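Local atomic coordinates of Glyco_hydro_cc domain-containing protein (PDB entry 6UAV), a protein that probably hydrolyses internal beta-1,3-linkages of glucans, as an endo-beta-1,3-glucanase of glycoside hydrolase family GH128. Residues A[19-22]-A[23-27]; A[204-207]-A[208-212]. All blocks are in the same frame, centred on the assembly; numbering follows the deposited sequence.

Interaction 1 (A[19-22]-A[23-27]); sequences SALS and TGMSW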
loop_
_atom_site.group_PDB
_atom_site.type_symbol
_atom_site.label_atom_id
_atom_site.label_comp_id
_atom_site.label_asym_id
_atom_site.label_seq_id
_atom_site.Cartn_x
_atom_site.Cartn_y
_atom_site.Cartn_z
ATOM N N SER A 19 -3.116 18.634 7.909
ATOM C CA SER A 19 -4.320 19.498 7.967
ATOM C C SER A 19 -5.039 19.376 6.619
ATOM O O SER A 19 -6.286 19.127 6.588
ATOM C CB SER A 19 -3.979 20.940 8.255
ATOM O OG SER A 19 -3.574 21.149 9.610
ATOM N N ALA A 20 -4.272 19.475 5.528
ATOM C CA ALA A 20 -4.821 19.510 4.148
ATOM C C ALA A 20 -5.469 18.142 3.838
ATOM O O ALA A 20 -6.628 18.097 3.328
ATOM C CB ALA A 20 -3.684 19.872 3.203
ATOM N N LEU A 21 -4.763 17.059 4.165
ATOM C CA LEU A 21 -5.176 15.681 3.770
ATOM C C LEU A 21 -6.305 15.183 4.664
ATOM O O LEU A 21 -7.071 14.372 4.199
ATOM C CB LEU A 21 -4.005 14.717 3.853
ATOM C CG LEU A 21 -2.926 14.937 2.799
ATOM C CD1 LEU A 21 -1.706 14.168 3.187
ATOM C CD2 LEU A 21 -3.410 14.606 1.388
ATOM N N SER A 22 -6.403 15.625 5.899
ATOM C CA SER A 22 -7.138 14.823 6.902
ATOM C C SER A 22 -8.640 14.992 6.769
ATOM O O SER A 22 -9.344 14.174 7.344
ATOM C CB SER A 22 -6.661 15.176 8.280
ATOM O OG SER A 22 -7.025 16.492 8.553
ATOM N N THR A 23 -9.113 15.934 5.958
ATOM C CA THR A 23 -10.571 16.073 5.691
ATOM C C THR A 23 -11.125 14.839 4.980
ATOM O O THR A 23 -12.293 14.511 5.218
ATOM C CB THR A 23 -10.881 17.363 4.933
ATOM O OG1 THR A 23 -10.230 17.221 3.672
ATOM C CG2 THR A 23 -10.429 18.560 5.748
ATOM N N GLY A 24 -10.346 14.191 4.138
ATOM C CA GLY A 24 -10.799 12.988 3.396
ATOM C C GLY A 24 -9.916 11.745 3.565
ATOM O O GLY A 24 -10.310 10.699 3.054
ATOM N N MET A 25 -8.725 11.839 4.139
ATOM C CA MET A 25 -7.736 10.744 4.186
ATOM C C MET A 25 -7.779 10.129 5.582
ATOM O O MET A 25 -7.621 10.928 6.544
ATOM C CB MET A 25 -6.322 11.289 3.954
ATOM C CG MET A 25 -5.266 10.229 4.022
ATOM S SD MET A 25 -3.502 10.804 4.044
ATOM C CE MET A 25 -3.337 11.337 5.746
ATOM N N SER A 26 -7.928 8.809 5.701
ATOM C CA SER A 26 -7.920 8.081 6.988
ATOM C C SER A 26 -6.519 7.600 7.344
ATOM O O SER A 26 -6.250 7.474 8.543
ATOM C CB SER A 26 -8.916 6.994 6.926
ATOM O OG SER A 26 -10.178 7.603 7.094
ATOM N N TRP A 27 -5.631 7.330 6.376
ATOM C CA TRP A 27 -4.351 6.703 6.769
ATOM C C TRP A 27 -3.258 6.986 5.754
ATOM O O TRP A 27 -3.546 7.411 4.629
ATOM C CB TRP A 27 -4.549 5.188 6.953
ATOM C CG TRP A 27 -4.775 4.458 5.665
ATOM C CD1 TRP A 27 -5.910 4.473 4.897
ATOM C CD2 TRP A 27 -3.803 3.711 4.909
ATOM N NE1 TRP A 27 -5.730 3.753 3.745
ATOM C CE2 TRP A 27 -4.444 3.264 3.735
ATOM C CE3 TRP A 27 -2.480 3.357 5.131
ATOM C CZ2 TRP A 27 -3.798 2.427 2.835
ATOM C CZ3 TRP A 27 -1.857 2.532 4.238
ATOM C CH2 TRP A 27 -2.484 2.106 3.086
HETATM O O HOH W 1 -8.754 19.615 3.150
#
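In this TIM-barrel protein, Leu21 and Met25 meet at the turn that leads out of helix 15-22 into strand 27-29, the second strand of the barrel. The carbonyl oxygen of Leu21 holds the turn together by taking two backbone N-H groups. Gly24 N lies 3.3 Å from Leu21 O and makes the i to i+3 bond, while Met25 N reaches the same Leu21 O at 3.0 Å and makes the i to i+4 bond. By Met25 the backbone is extended. The Met25 side chain turns back to the helix: CG is anti to the backbone N (chi1 179°), which carries the thioether back across the Leu21 side chain, with SD 3.9 Å from both CB and CD1 of Leu21, and a bend at the last torsion brings CE to Leu21 CB. Val50 also touches Met25, and Lys2 NZ bonds to the carbonyl oxygens of Ser22 and Met25, tying the turn to the N-terminal segment. On the outer side, Thr23 OG1 sits 3.7 Å from Ala20 O, and a water bridges the two. That water donates to Ala20 O at 2.6 Å and lies 2.9 Å from Thr23 OG1.

Interaction 2 (A[204-207]-A[208-212]); sequences KQQM and AEMVT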
loop_
_atom_site.group_PDB
_atom_site.type_symbol
_atom_site.label_atom_id
_atom_site.label_comp_id
_atom_site.label_asym_id
_atom_site.label_seq_id
_atom_site.Cartn_x
_atom_site.Cartn_y
_atom_site.Cartn_z
ATOM N N LYS A 204 -7.893 12.681 -13.281
ATOM C CA LYS A 204 -9.105 12.844 -12.406
ATOM C C LYS A 204 -10.145 11.794 -12.794
ATOM O O LYS A 204 -10.784 11.136 -11.909
ATOM C CB LYS A 204 -9.694 14.261 -12.497
ATOM C CG LYS A 204 -8.925 15.359 -11.768
ATOM C CD LYS A 204 -9.461 16.763 -12.010
ATOM C CE LYS A 204 -10.793 16.953 -11.323
ATOM N NZ LYS A 204 -11.321 18.298 -11.617
ATOM N N GLN A 205 -10.347 11.616 -14.102
ATOM C CA GLN A 205 -11.321 10.621 -14.622
ATOM C C GLN A 205 -10.934 9.241 -14.080
ATOM O O GLN A 205 -11.805 8.483 -13.602
ATOM C CB GLN A 205 -11.390 10.732 -16.136
ATOM C CG GLN A 205 -12.541 9.940 -16.747
ATOM C CD GLN A 205 -12.311 8.452 -16.822
ATOM O OE1 GLN A 205 -11.178 7.972 -16.918
ATOM N NE2 GLN A 205 -13.397 7.694 -16.766
ATOM N N GLN A 206 -9.666 8.890 -14.186
ATOM C CA GLN A 206 -9.227 7.533 -13.814
ATOM C C GLN A 206 -9.218 7.400 -12.278
ATOM O O GLN A 206 -9.646 6.333 -11.780
ATOM C CB GLN A 206 -7.867 7.232 -14.418
ATOM C CG GLN A 206 -7.992 6.701 -15.831
ATOM C CD GLN A 206 -8.744 5.382 -15.846
ATOM O OE1 GLN A 206 -8.216 4.374 -15.347
ATOM N NE2 GLN A 206 -9.977 5.394 -16.387
ATOM N N MET A 207 -8.874 8.456 -11.542
ATOM C CA MET A 207 -8.987 8.438 -10.059
ATOM C C MET A 207 -10.433 8.177 -9.675
ATOM O O MET A 207 -10.683 7.318 -8.808
ATOM C CB MET A 207 -8.510 9.763 -9.438
ATOM C CG MET A 207 -8.830 9.848 -7.966
ATOM S SD MET A 207 -8.321 11.427 -7.296
ATOM C CE MET A 207 -6.575 11.072 -7.077
ATOM N N ALA A 208 -11.381 8.856 -10.281
ATOM C CA ALA A 208 -12.795 8.640 -9.886
ATOM C C ALA A 208 -13.189 7.174 -10.167
ATOM O O ALA A 208 -13.850 6.538 -9.339
ATOM C CB ALA A 208 -13.689 9.648 -10.595
ATOM N N GLU A 209 -12.870 6.674 -11.358
ATOM C CA GLU A 209 -13.234 5.287 -11.750
ATOM C C GLU A 209 -12.610 4.299 -10.749
ATOM O O GLU A 209 -13.323 3.465 -10.209
ATOM C CB GLU A 209 -12.749 4.966 -13.165
ATOM C CG GLU A 209 -13.813 5.297 -14.161
ATOM C CD GLU A 209 -13.716 4.671 -15.540
ATOM O OE1 GLU A 209 -12.813 3.816 -15.771
ATOM O OE2 GLU A 209 -14.537 5.094 -16.374
ATOM N N MET A 210 -11.313 4.424 -10.512
ATOM C CA MET A 210 -10.585 3.461 -9.653
ATOM C C MET A 210 -11.091 3.590 -8.219
ATOM O O MET A 210 -11.310 2.552 -7.607
ATOM C CB MET A 210 -9.091 3.697 -9.734
ATOM C CG MET A 210 -8.591 3.542 -11.127
ATOM S SD MET A 210 -6.775 3.952 -11.357
ATOM C CE MET A 210 -6.273 2.306 -10.961
ATOM N N VAL A 211 -11.247 4.798 -7.705
ATOM C CA VAL A 211 -11.696 4.969 -6.296
ATOM C C VAL A 211 -13.105 4.399 -6.159
ATOM O O VAL A 211 -13.400 3.684 -5.130
ATOM C CB VAL A 211 -11.623 6.454 -5.845
ATOM C CG1 VAL A 211 -12.400 6.685 -4.538
ATOM C CG2 VAL A 211 -10.188 6.854 -5.685
ATOM N N THR A 212 -13.990 4.669 -7.117
ATOM C CA THR A 212 -15.386 4.158 -7.013
ATOM C C THR A 212 -15.333 2.636 -6.963
ATOM O O THR A 212 -16.116 2.017 -6.201
ATOM C CB THR A 212 -16.267 4.628 -8.161
ATOM O OG1 THR A 212 -16.312 6.050 -8.077
ATOM C CG2 THR A 212 -17.664 4.059 -8.101
HETATM O O HOH W 2 -11.828 2.927 -17.781
#
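Residues 204-207 and 208-212 form consecutive turns of helix 200-216, the helix of the beta-alpha-beta unit that links barrel strands 180-185 and 220-225. Regular i to i+4 bonds run through it: Ala208 N to Lys204 O, Glu209 N to Gln205 O, Met210 N to Gln206 O and Val211 N to Met207 O. The Met210 N to Gln206 O bond is 2.8 Å long.

On the outer side, Glu209 gathers the amides of two glutamines. Gln205 NE2 makes a weak bond to Glu209 OE2 at 2.9 Å, and Gln206 NE2 a longer, weak one to Glu209 OE1 at 3.3 Å. Both amide planes are turned steeply against the carboxylate, by 75° for Gln205 and 71° for Gln206. Gln205 starts with CG anti to its backbone N and then folds at chi2 (-77°), which swings its amide across toward Glu209. The glutamines also join each other: Gln206 NE2 donates to Gln205 OE1 at 2.9 Å, in the carbonyl plane and on a lone pair. Asn187 ND2 bonds to Gln206 OE1, so both ends of this amide are engaged, which should fix its rotation.

The other side of the helix packs inward. Met207 and Val211, one turn apart, run alongside each other, with Met207 CG 4.0 Å from Val211 CG2. Met207 also touches Leu249 and Tyr253 of helix 248-255, whereas Val211 rests on Phe185 and Tyr223 of the two flanking strands. Met210 CG lies 3.1 Å from Gln206 O, and from there the side chain leads away to Phe185 of strand 180-185.

Both contacts sit in the layer around one parallel eight-stranded barrel; interaction 1, at the end of helix 15-22 and in the loop after it, comes first along the chain. It closes the turn before strand 27-29, whereas interaction 2 lies within helix 200-216, between the seventh and eighth strands. Their centres are about 18 Å apart and their nearest atoms about 9 Å, without touching. Closure of the barrel, which sets strand 220-225 beside strand 6-9, explains why segments so distant in sequence lie in the same part of the fold. Strand 220-225 is a shared neighbour: Trp27, at the end of segment 23-27, packs on Arg222 and Ala224, and Val211 of interaction 2 on Tyr223.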